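Fumarate lyase (Mesorhizobium sp., PDB 3C8T) is a largely helical protein of the fumarate lyase superfamily, built as a four-chain assembly around long central helices. Local coordinates at residues D14-S22 against Q115-R126; R228-L238 against E321-A332. All blocks are in the same frame, centred on the assembly; numbering follows the deposited sequence.

In the fold
Both contacts sit in the central helical bundle of the chain, and their centres lie about 12 Å apart. Interaction 1 lays the short helix 15-20 on the long helix 104-140, antiparallel and only partly buried. Interaction 2 joins two long helices, 229-255 and 315-344, and all its touching residues are buried. The chemistry follows the place. Interaction 1 mixes apolar packing with a salt bridge, a side-chain amide and charged side chains, Lys16 and Arg125, on its exposed side. Interaction 2 is apolar apart from one two-pronged salt bridge at its end. Helix 315-344 links them: Asp14 N probably bonds Ala330 O, and Phe329 packs against both Met17 and Gly119.

Interaction 1: residues D14-S22 against Q115-R126; sequences DDKMRELFS and QIRDGLALISRR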
# COMPACT_ATOMS: atom_id res chain seq x y z
N ASP A 14 14.80 -16.41 -2.81
CA ASP A 14 16.12 -16.96 -3.14
C ASP A 14 16.77 -17.56 -1.89
O ASP A 14 16.93 -16.87 -0.88
CB ASP A 14 17.02 -15.89 -3.78
CG ASP A 14 18.45 -16.39 -4.11
OD1 ASP A 14 18.73 -17.61 -3.98
OD2 ASP A 14 19.30 -15.54 -4.49
N ASP A 15 17.10 -18.85 -1.95
CA ASP A 15 17.74 -19.57 -0.83
C ASP A 15 19.10 -19.01 -0.43
O ASP A 15 19.40 -18.94 0.76
CB ASP A 15 17.86 -21.06 -1.18
CG ASP A 15 16.54 -21.80 -1.01
OD1 ASP A 15 15.51 -21.16 -0.70
OD2 ASP A 15 16.55 -23.04 -1.17
N LYS A 16 19.91 -18.61 -1.40
CA LYS A 16 21.18 -17.92 -1.12
C LYS A 16 20.98 -16.62 -0.33
O LYS A 16 21.74 -16.30 0.60
CB LYS A 16 21.88 -17.59 -2.42
CG LYS A 16 22.43 -18.80 -3.12
CD LYS A 16 23.24 -18.35 -4.32
CE LYS A 16 23.96 -19.53 -4.98
NZ LYS A 16 22.97 -20.45 -5.63
N MET A 17 19.91 -15.91 -0.67
CA MET A 17 19.58 -14.68 -0.02
C MET A 17 18.96 -14.95 1.36
O MET A 17 19.21 -14.24 2.30
CB MET A 17 18.72 -13.83 -0.96
CG MET A 17 18.73 -12.36 -0.69
SD MET A 17 20.29 -11.51 -0.75
CE MET A 17 20.21 -10.75 -2.38
N ARG A 18 18.22 -16.05 1.49
CA ARG A 18 17.85 -16.55 2.81
C ARG A 18 19.03 -17.03 3.70
O ARG A 18 19.01 -16.81 4.93
CB ARG A 18 16.78 -17.65 2.69
CG ARG A 18 15.47 -17.13 2.11
CD ARG A 18 14.55 -18.26 1.67
NE ARG A 18 13.95 -18.97 2.80
CZ ARG A 18 14.02 -20.29 2.98
NH1 ARG A 18 14.65 -21.06 2.10
NH2 ARG A 18 13.45 -20.84 4.05
N GLU A 19 20.05 -17.66 3.13
CA GLU A 19 21.21 -18.05 3.93
C GLU A 19 21.92 -16.80 4.43
O GLU A 19 22.23 -16.69 5.61
CB GLU A 19 22.19 -18.96 3.18
CG GLU A 19 23.30 -19.50 4.14
CD GLU A 19 24.21 -20.58 3.51
OE1 GLU A 19 23.91 -21.79 3.68
OE2 GLU A 19 25.21 -20.21 2.84
N LEU A 20 22.12 -15.85 3.53
CA LEU A 20 22.62 -14.54 3.89
C LEU A 20 21.94 -13.81 5.07
O LEU A 20 22.62 -13.17 5.87
CB LEU A 20 22.60 -13.66 2.67
CG LEU A 20 23.02 -12.24 2.98
CD1 LEU A 20 24.49 -12.18 3.46
CD2 LEU A 20 22.75 -11.36 1.76
N PHE A 21 20.62 -13.89 5.20
CA PHE A 21 19.91 -13.19 6.28
C PHE A 21 19.48 -14.13 7.43
O PHE A 21 18.69 -13.75 8.29
CB PHE A 21 18.71 -12.41 5.71
CG PHE A 21 19.10 -11.12 5.04
CD1 PHE A 21 19.34 -9.96 5.81
CD2 PHE A 21 19.29 -11.07 3.67
CE1 PHE A 21 19.73 -8.76 5.21
CE2 PHE A 21 19.69 -9.85 3.05
CZ PHE A 21 19.92 -8.71 3.82
N SER A 22 20.02 -15.35 7.42
CA SER A 22 19.76 -16.33 8.47
C SER A 22 20.32 -15.84 9.81
O SER A 22 21.17 -14.94 9.86
CB SER A 22 20.40 -17.68 8.10
OG SER A 22 21.81 -17.57 8.10
N GLN A 115 25.47 -7.50 5.85
CA GLN A 115 24.64 -8.36 5.03
C GLN A 115 24.17 -7.64 3.75
O GLN A 115 24.28 -8.19 2.66
CB GLN A 115 23.45 -8.80 5.85
CG GLN A 115 23.78 -9.80 7.00
CD GLN A 115 22.55 -10.05 7.87
OE1 GLN A 115 21.84 -9.13 8.22
NE2 GLN A 115 22.27 -11.31 8.17
N ILE A 116 23.65 -6.42 3.89
CA ILE A 116 23.28 -5.59 2.72
C ILE A 116 24.41 -5.47 1.66
O ILE A 116 24.14 -5.49 0.45
CB ILE A 116 22.74 -4.18 3.15
CG1 ILE A 116 21.40 -4.33 3.94
CG2 ILE A 116 22.47 -3.29 1.95
CD1 ILE A 116 20.88 -3.02 4.58
N ARG A 117 25.67 -5.33 2.11
CA ARG A 117 26.80 -5.38 1.19
C ARG A 117 26.83 -6.68 0.37
O ARG A 117 26.96 -6.65 -0.87
CB ARG A 117 28.12 -5.18 1.92
CG ARG A 117 29.27 -5.09 0.94
CD ARG A 117 30.43 -4.30 1.48
NE ARG A 117 30.96 -4.94 2.67
CZ ARG A 117 31.95 -4.43 3.39
NH1 ARG A 117 32.50 -3.28 3.02
NH2 ARG A 117 32.37 -5.05 4.48
N ASP A 118 26.73 -7.82 1.06
CA ASP A 118 26.61 -9.11 0.35
C ASP A 118 25.31 -9.20 -0.47
O ASP A 118 25.32 -9.69 -1.58
CB ASP A 118 26.70 -10.30 1.32
CG ASP A 118 28.05 -10.36 2.08
OD1 ASP A 118 28.98 -9.58 1.74
OD2 ASP A 118 28.16 -11.19 3.03
N GLY A 119 24.18 -8.78 0.11
CA GLY A 119 22.89 -8.75 -0.62
C GLY A 119 22.97 -7.96 -1.93
O GLY A 119 22.45 -8.38 -2.95
N LEU A 120 23.60 -6.80 -1.88
CA LEU A 120 23.69 -5.96 -3.06
C LEU A 120 24.64 -6.55 -4.12
O LEU A 120 24.43 -6.32 -5.31
CB LEU A 120 24.10 -4.52 -2.68
CG LEU A 120 22.99 -3.60 -2.14
CD1 LEU A 120 23.63 -2.28 -1.75
CD2 LEU A 120 21.90 -3.35 -3.19
N ALA A 121 25.66 -7.30 -3.70
CA ALA A 121 26.56 -7.94 -4.68
C ALA A 121 25.83 -9.05 -5.42
O ALA A 121 26.03 -9.23 -6.64
CB ALA A 121 27.89 -8.47 -4.04
N LEU A 122 24.97 -9.76 -4.71
CA LEU A 122 24.16 -10.80 -5.32
C LEU A 122 23.07 -10.20 -6.23
O LEU A 122 22.83 -10.70 -7.34
CB LEU A 122 23.56 -11.72 -4.23
CG LEU A 122 22.58 -12.79 -4.71
CD1 LEU A 122 23.20 -13.66 -5.87
CD2 LEU A 122 22.18 -13.67 -3.49
N ILE A 123 22.40 -9.14 -5.78
CA ILE A 123 21.48 -8.41 -6.65
C ILE A 123 22.17 -7.90 -7.94
O ILE A 123 21.65 -8.07 -9.03
CB ILE A 123 20.81 -7.21 -5.91
CG1 ILE A 123 19.90 -7.71 -4.78
CG2 ILE A 123 20.09 -6.29 -6.89
CD1 ILE A 123 18.72 -8.60 -5.22
N SER A 124 23.34 -7.29 -7.79
CA SER A 124 24.07 -6.78 -8.94
C SER A 124 24.39 -7.88 -9.96
O SER A 124 24.22 -7.70 -11.18
CB SER A 124 25.34 -6.07 -8.46
OG SER A 124 26.14 -5.70 -9.55
N ARG A 125 24.85 -9.03 -9.46
CA ARG A 125 25.15 -10.22 -10.23
C ARG A 125 23.90 -10.70 -11.02
O ARG A 125 23.98 -11.06 -12.19
CB ARG A 125 25.56 -11.29 -9.20
CG ARG A 125 26.59 -12.23 -9.57
CD ARG A 125 25.98 -13.62 -9.65
NE ARG A 125 25.81 -14.37 -8.39
CZ ARG A 125 24.94 -15.38 -8.31
NH1 ARG A 125 24.23 -15.69 -9.39
NH2 ARG A 125 24.79 -16.10 -7.21
N ARG A 126 22.74 -10.70 -10.38
CA ARG A 126 21.52 -11.15 -11.07
C ARG A 126 21.04 -10.11 -12.11
O ARG A 126 20.57 -10.48 -13.20
CB ARG A 126 20.42 -11.49 -10.07
CG ARG A 126 20.83 -12.43 -8.95
CD ARG A 126 19.66 -13.32 -8.65
NE ARG A 126 19.90 -14.30 -7.61
CZ ARG A 126 20.40 -15.52 -7.81
NH1 ARG A 126 20.76 -15.91 -9.01
NH2 ARG A 126 20.58 -16.32 -6.78
O HOH W 1 19.45 -11.78 9.67
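The guanidinium group of Arg126 takes Asp14 OD2 at its edge, near its own plane, and the edge of the Arg125 guanidinium meets Lys16 CD. Leu122 CD1, from their own helix, sits above one face of each guanidinium, offset toward its rim. This is the short N-terminal helix 15-20 laid antiparallel, at 169°, on a long helix of the fumarate lyase bundle. Arg126 NH2 donates to Asp14 OD2 at 2.7 Å, and the oxygen is met from above the carboxylate plane. Asp14 OD2 also bonds Ser333 OG, and Arg126 has a second acid partner in Glu340. Asp14 OD1 makes a weak N-cap bond to Lys16 N, so one carboxylate caps its own helix and ties it to helix 104-140.

The apolar middle is carried by Met17 and Leu20. Met17 CG stands anti to the backbone N, and bends at chi2 (59°) and chi3 bring CE over to Gly119 O at 3.3 Å. Met17 CE also reaches Leu122 CD2 at 3.7 Å and Ile123 CD1 at 3.9 Å. Leu20 straddles the turn at Gly119: CD1 lies on Asp118 CB at 3.6 Å, and CD2 lies 3.4 Å from Gly119 N. The Phe21 ring slants past the Gln115 amide, their planes 53° apart. Gln115 NE2 gives a weak bond to Leu20 O at 3.0 Å. The same NE2 donates to a water, which in turn donates to Phe21 O.

Interaction 2: residues R228-L238 against E321-A332; sequences RDAVAETVQFL and EWSAVPEGFAVA
Helices 229-238 and 321-332 run nearly side by side, with 27° between their directions and 9.8 Å between axes at closest approach, and their CA atoms come nearest at Val235 with Gly328 and Leu238 with Ala332. They are neighbours in the central helical bundle of the fumarate lyase fold. At the N-terminal end of helix 229-255, the N-cap residue Arg228 presents NE and NH2 together, one to each carboxylate oxygen of Glu321. NE donates to OE2 and NH2 donates to OE1 in nearly straight bonds, with Arg228 NH2 2.7 Å from Glu321 OE1. Both oxygens are met on the syn side but somewhat out of the carboxylate plane; guanidinium and carboxylate planes are 32° apart. Bends at chi2 and chi3 curl the arginine, bringing its CG to 3.3 Å from Glu321 OE2. The third nitrogen, NH1, bonds Asp109 and Trp224 O, so the buried guanidinium is held on several sides.

Beyond the salt bridge the contact is apolar. Val231 CG1 meets Val325 CG2 at 3.5 Å, the two side chains crossing at about a right angle. Val235 CG1 lies 4.2 Å from Ala324 O. Thr234 turns its hydroxyl back to Ala230 O, and its CG2 goes to Phe329 CZ at 3.7 Å. Leu238 CB rests on Ala332 CB at 4.0 Å. Leu238 CD1 touches the Gly328 backbone and makes a CH-pi contact, 3.8 Å from the Phe329 ring centroid and only 10° off the ring normal.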
# COMPACT_ATOMS: atom_id res chain seq x y z
N ARG A 228 16.46 6.76 8.62
CA ARG A 228 16.46 5.43 7.96
C ARG A 228 16.37 5.48 6.43
O ARG A 228 16.03 4.48 5.80
CB ARG A 228 15.28 4.57 8.52
CG ARG A 228 15.21 4.51 10.08
CD ARG A 228 16.55 4.06 10.71
NE ARG A 228 16.83 2.63 10.54
CZ ARG A 228 17.90 2.00 11.03
NH1 ARG A 228 18.85 2.69 11.69
NH2 ARG A 228 18.01 0.67 10.86
N ASP A 229 16.63 6.66 5.85
CA ASP A 229 16.40 6.89 4.43
C ASP A 229 17.30 6.07 3.51
O ASP A 229 16.89 5.71 2.41
CB ASP A 229 16.51 8.38 4.10
CG ASP A 229 17.82 9.01 4.63
OD1 ASP A 229 17.97 9.17 5.86
OD2 ASP A 229 18.69 9.34 3.81
N ALA A 230 18.53 5.79 3.93
CA ALA A 230 19.42 5.03 3.07
C ALA A 230 19.00 3.57 3.03
O ALA A 230 19.17 2.90 1.99
CB ALA A 230 20.85 5.17 3.49
N VAL A 231 18.44 3.08 4.13
CA VAL A 231 17.89 1.72 4.11
C VAL A 231 16.56 1.64 3.33
O VAL A 231 16.35 0.72 2.55
CB VAL A 231 17.68 1.14 5.55
CG1 VAL A 231 17.10 -0.31 5.47
CG2 VAL A 231 19.01 1.23 6.39
N ALA A 232 15.64 2.57 3.60
CA ALA A 232 14.42 2.68 2.81
C ALA A 232 14.65 2.77 1.29
O ALA A 232 13.96 2.07 0.53
CB ALA A 232 13.56 3.85 3.30
N GLU A 233 15.65 3.55 0.85
CA GLU A 233 15.89 3.72 -0.58
C GLU A 233 16.39 2.44 -1.20
O GLU A 233 16.11 2.17 -2.37
CB GLU A 233 16.83 4.89 -0.93
CG GLU A 233 18.27 4.60 -0.74
CD GLU A 233 19.14 5.79 -1.16
OE1 GLU A 233 20.06 6.19 -0.37
OE2 GLU A 233 18.88 6.31 -2.28
N THR A 234 17.05 1.61 -0.40
CA THR A 234 17.53 0.33 -0.91
C THR A 234 16.37 -0.60 -1.24
O THR A 234 16.36 -1.25 -2.29
CB THR A 234 18.49 -0.34 0.09
OG1 THR A 234 19.57 0.55 0.29
CG2 THR A 234 19.04 -1.66 -0.46
N VAL A 235 15.39 -0.67 -0.35
CA VAL A 235 14.23 -1.54 -0.63
C VAL A 235 13.31 -0.94 -1.73
O VAL A 235 12.71 -1.68 -2.51
CB VAL A 235 13.46 -1.78 0.64
CG1 VAL A 235 12.23 -2.70 0.40
CG2 VAL A 235 14.43 -2.38 1.71
N GLN A 236 13.19 0.38 -1.76
CA GLN A 236 12.50 1.06 -2.84
C GLN A 236 13.11 0.68 -4.18
O GLN A 236 12.36 0.42 -5.12
CB GLN A 236 12.52 2.58 -2.68
CG GLN A 236 11.61 3.14 -1.59
CD GLN A 236 11.32 4.65 -1.82
OE1 GLN A 236 10.15 5.05 -1.94
NE2 GLN A 236 12.37 5.47 -1.93
N PHE A 237 14.45 0.64 -4.24
CA PHE A 237 15.18 0.24 -5.40
C PHE A 237 14.84 -1.22 -5.77
O PHE A 237 14.60 -1.52 -6.93
CB PHE A 237 16.70 0.43 -5.21
CG PHE A 237 17.56 -0.31 -6.28
CD1 PHE A 237 17.67 0.19 -7.58
CD2 PHE A 237 18.13 -1.54 -6.00
CE1 PHE A 237 18.38 -0.49 -8.56
CE2 PHE A 237 18.86 -2.24 -6.97
CZ PHE A 237 18.99 -1.70 -8.26
N LEU A 238 14.83 -2.12 -4.79
CA LEU A 238 14.37 -3.50 -5.04
C LEU A 238 13.00 -3.57 -5.68
O LEU A 238 12.76 -4.36 -6.59
CB LEU A 238 14.39 -4.36 -3.74
CG LEU A 238 15.83 -4.53 -3.17
CD1 LEU A 238 15.86 -5.23 -1.82
CD2 LEU A 238 16.83 -5.15 -4.14
N GLU A 321 11.57 -2.82 9.69
CA GLU A 321 12.75 -3.17 8.88
C GLU A 321 13.12 -4.65 8.91
O GLU A 321 13.71 -5.14 7.94
CB GLU A 321 13.99 -2.35 9.31
CG GLU A 321 13.64 -0.89 9.56
CD GLU A 321 14.84 0.05 9.56
OE1 GLU A 321 15.99 -0.43 9.48
OE2 GLU A 321 14.63 1.28 9.62
N TRP A 322 12.81 -5.32 10.02
CA TRP A 322 13.23 -6.70 10.29
C TRP A 322 12.58 -7.71 9.39
O TRP A 322 13.06 -8.82 9.28
CB TRP A 322 12.96 -7.10 11.77
CG TRP A 322 13.76 -6.33 12.82
CD1 TRP A 322 14.83 -5.51 12.61
CD2 TRP A 322 13.58 -6.38 14.26
NE1 TRP A 322 15.30 -5.01 13.82
CE2 TRP A 322 14.55 -5.53 14.84
CE3 TRP A 322 12.67 -7.04 15.09
CZ2 TRP A 322 14.65 -5.34 16.24
CZ3 TRP A 322 12.77 -6.84 16.48
CH2 TRP A 322 13.76 -5.99 17.03
N SER A 323 11.44 -7.36 8.79
CA SER A 323 10.85 -8.16 7.71
C SER A 323 11.17 -7.51 6.36
O SER A 323 11.61 -8.17 5.40
CB SER A 323 9.33 -8.31 7.90
OG SER A 323 8.64 -7.11 7.57
N ALA A 324 11.03 -6.19 6.29
CA ALA A 324 11.08 -5.54 4.99
C ALA A 324 12.47 -5.71 4.30
O ALA A 324 12.55 -5.98 3.07
CB ALA A 324 10.62 -4.08 5.07
N VAL A 325 13.56 -5.58 5.08
CA VAL A 325 14.92 -5.75 4.50
C VAL A 325 15.22 -7.20 4.09
O VAL A 325 15.45 -7.46 2.90
CB VAL A 325 16.06 -5.12 5.41
CG1 VAL A 325 17.48 -5.41 4.85
CG2 VAL A 325 15.83 -3.60 5.55
N PRO A 326 15.23 -8.15 5.05
CA PRO A 326 15.62 -9.48 4.57
C PRO A 326 14.67 -10.08 3.56
O PRO A 326 15.14 -10.79 2.62
CB PRO A 326 15.64 -10.35 5.84
CG PRO A 326 14.87 -9.59 6.86
CD PRO A 326 15.00 -8.13 6.51
N GLU A 327 13.36 -9.85 3.73
CA GLU A 327 12.39 -10.43 2.80
C GLU A 327 12.35 -9.67 1.46
O GLU A 327 12.24 -10.29 0.42
CB GLU A 327 11.01 -10.49 3.44
CG GLU A 327 10.95 -11.41 4.65
CD GLU A 327 9.61 -11.33 5.39
OE1 GLU A 327 8.55 -11.21 4.71
OE2 GLU A 327 9.60 -11.42 6.65
N GLY A 328 12.42 -8.34 1.47
CA GLY A 328 12.58 -7.57 0.20
C GLY A 328 13.74 -8.14 -0.61
O GLY A 328 13.61 -8.35 -1.82
N PHE A 329 14.87 -8.42 0.07
CA PHE A 329 16.06 -8.97 -0.59
C PHE A 329 15.88 -10.37 -1.13
O PHE A 329 16.29 -10.65 -2.24
CB PHE A 329 17.32 -8.92 0.31
CG PHE A 329 18.17 -7.66 0.12
CD1 PHE A 329 19.10 -7.56 -0.92
CD2 PHE A 329 18.03 -6.57 0.99
CE1 PHE A 329 19.89 -6.40 -1.09
CE2 PHE A 329 18.79 -5.40 0.81
CZ PHE A 329 19.73 -5.32 -0.22
N ALA A 330 15.31 -11.25 -0.31
CA ALA A 330 15.09 -12.63 -0.67
C ALA A 330 14.17 -12.78 -1.88
O ALA A 330 14.47 -13.53 -2.83
CB ALA A 330 14.51 -13.40 0.52
N VAL A 331 13.02 -12.09 -1.83
CA VAL A 331 12.04 -12.12 -2.91
C VAL A 331 12.57 -11.42 -4.18
O VAL A 331 12.45 -11.96 -5.29
CB VAL A 331 10.72 -11.48 -2.47
CG1 VAL A 331 9.74 -11.39 -3.66
CG2 VAL A 331 10.11 -12.23 -1.27
N ALA A 332 13.17 -10.24 -4.04
CA ALA A 332 13.70 -9.61 -5.25
C ALA A 332 14.79 -10.45 -5.95
O ALA A 332 14.85 -10.49 -7.16
CB ALA A 332 14.21 -8.17 -4.97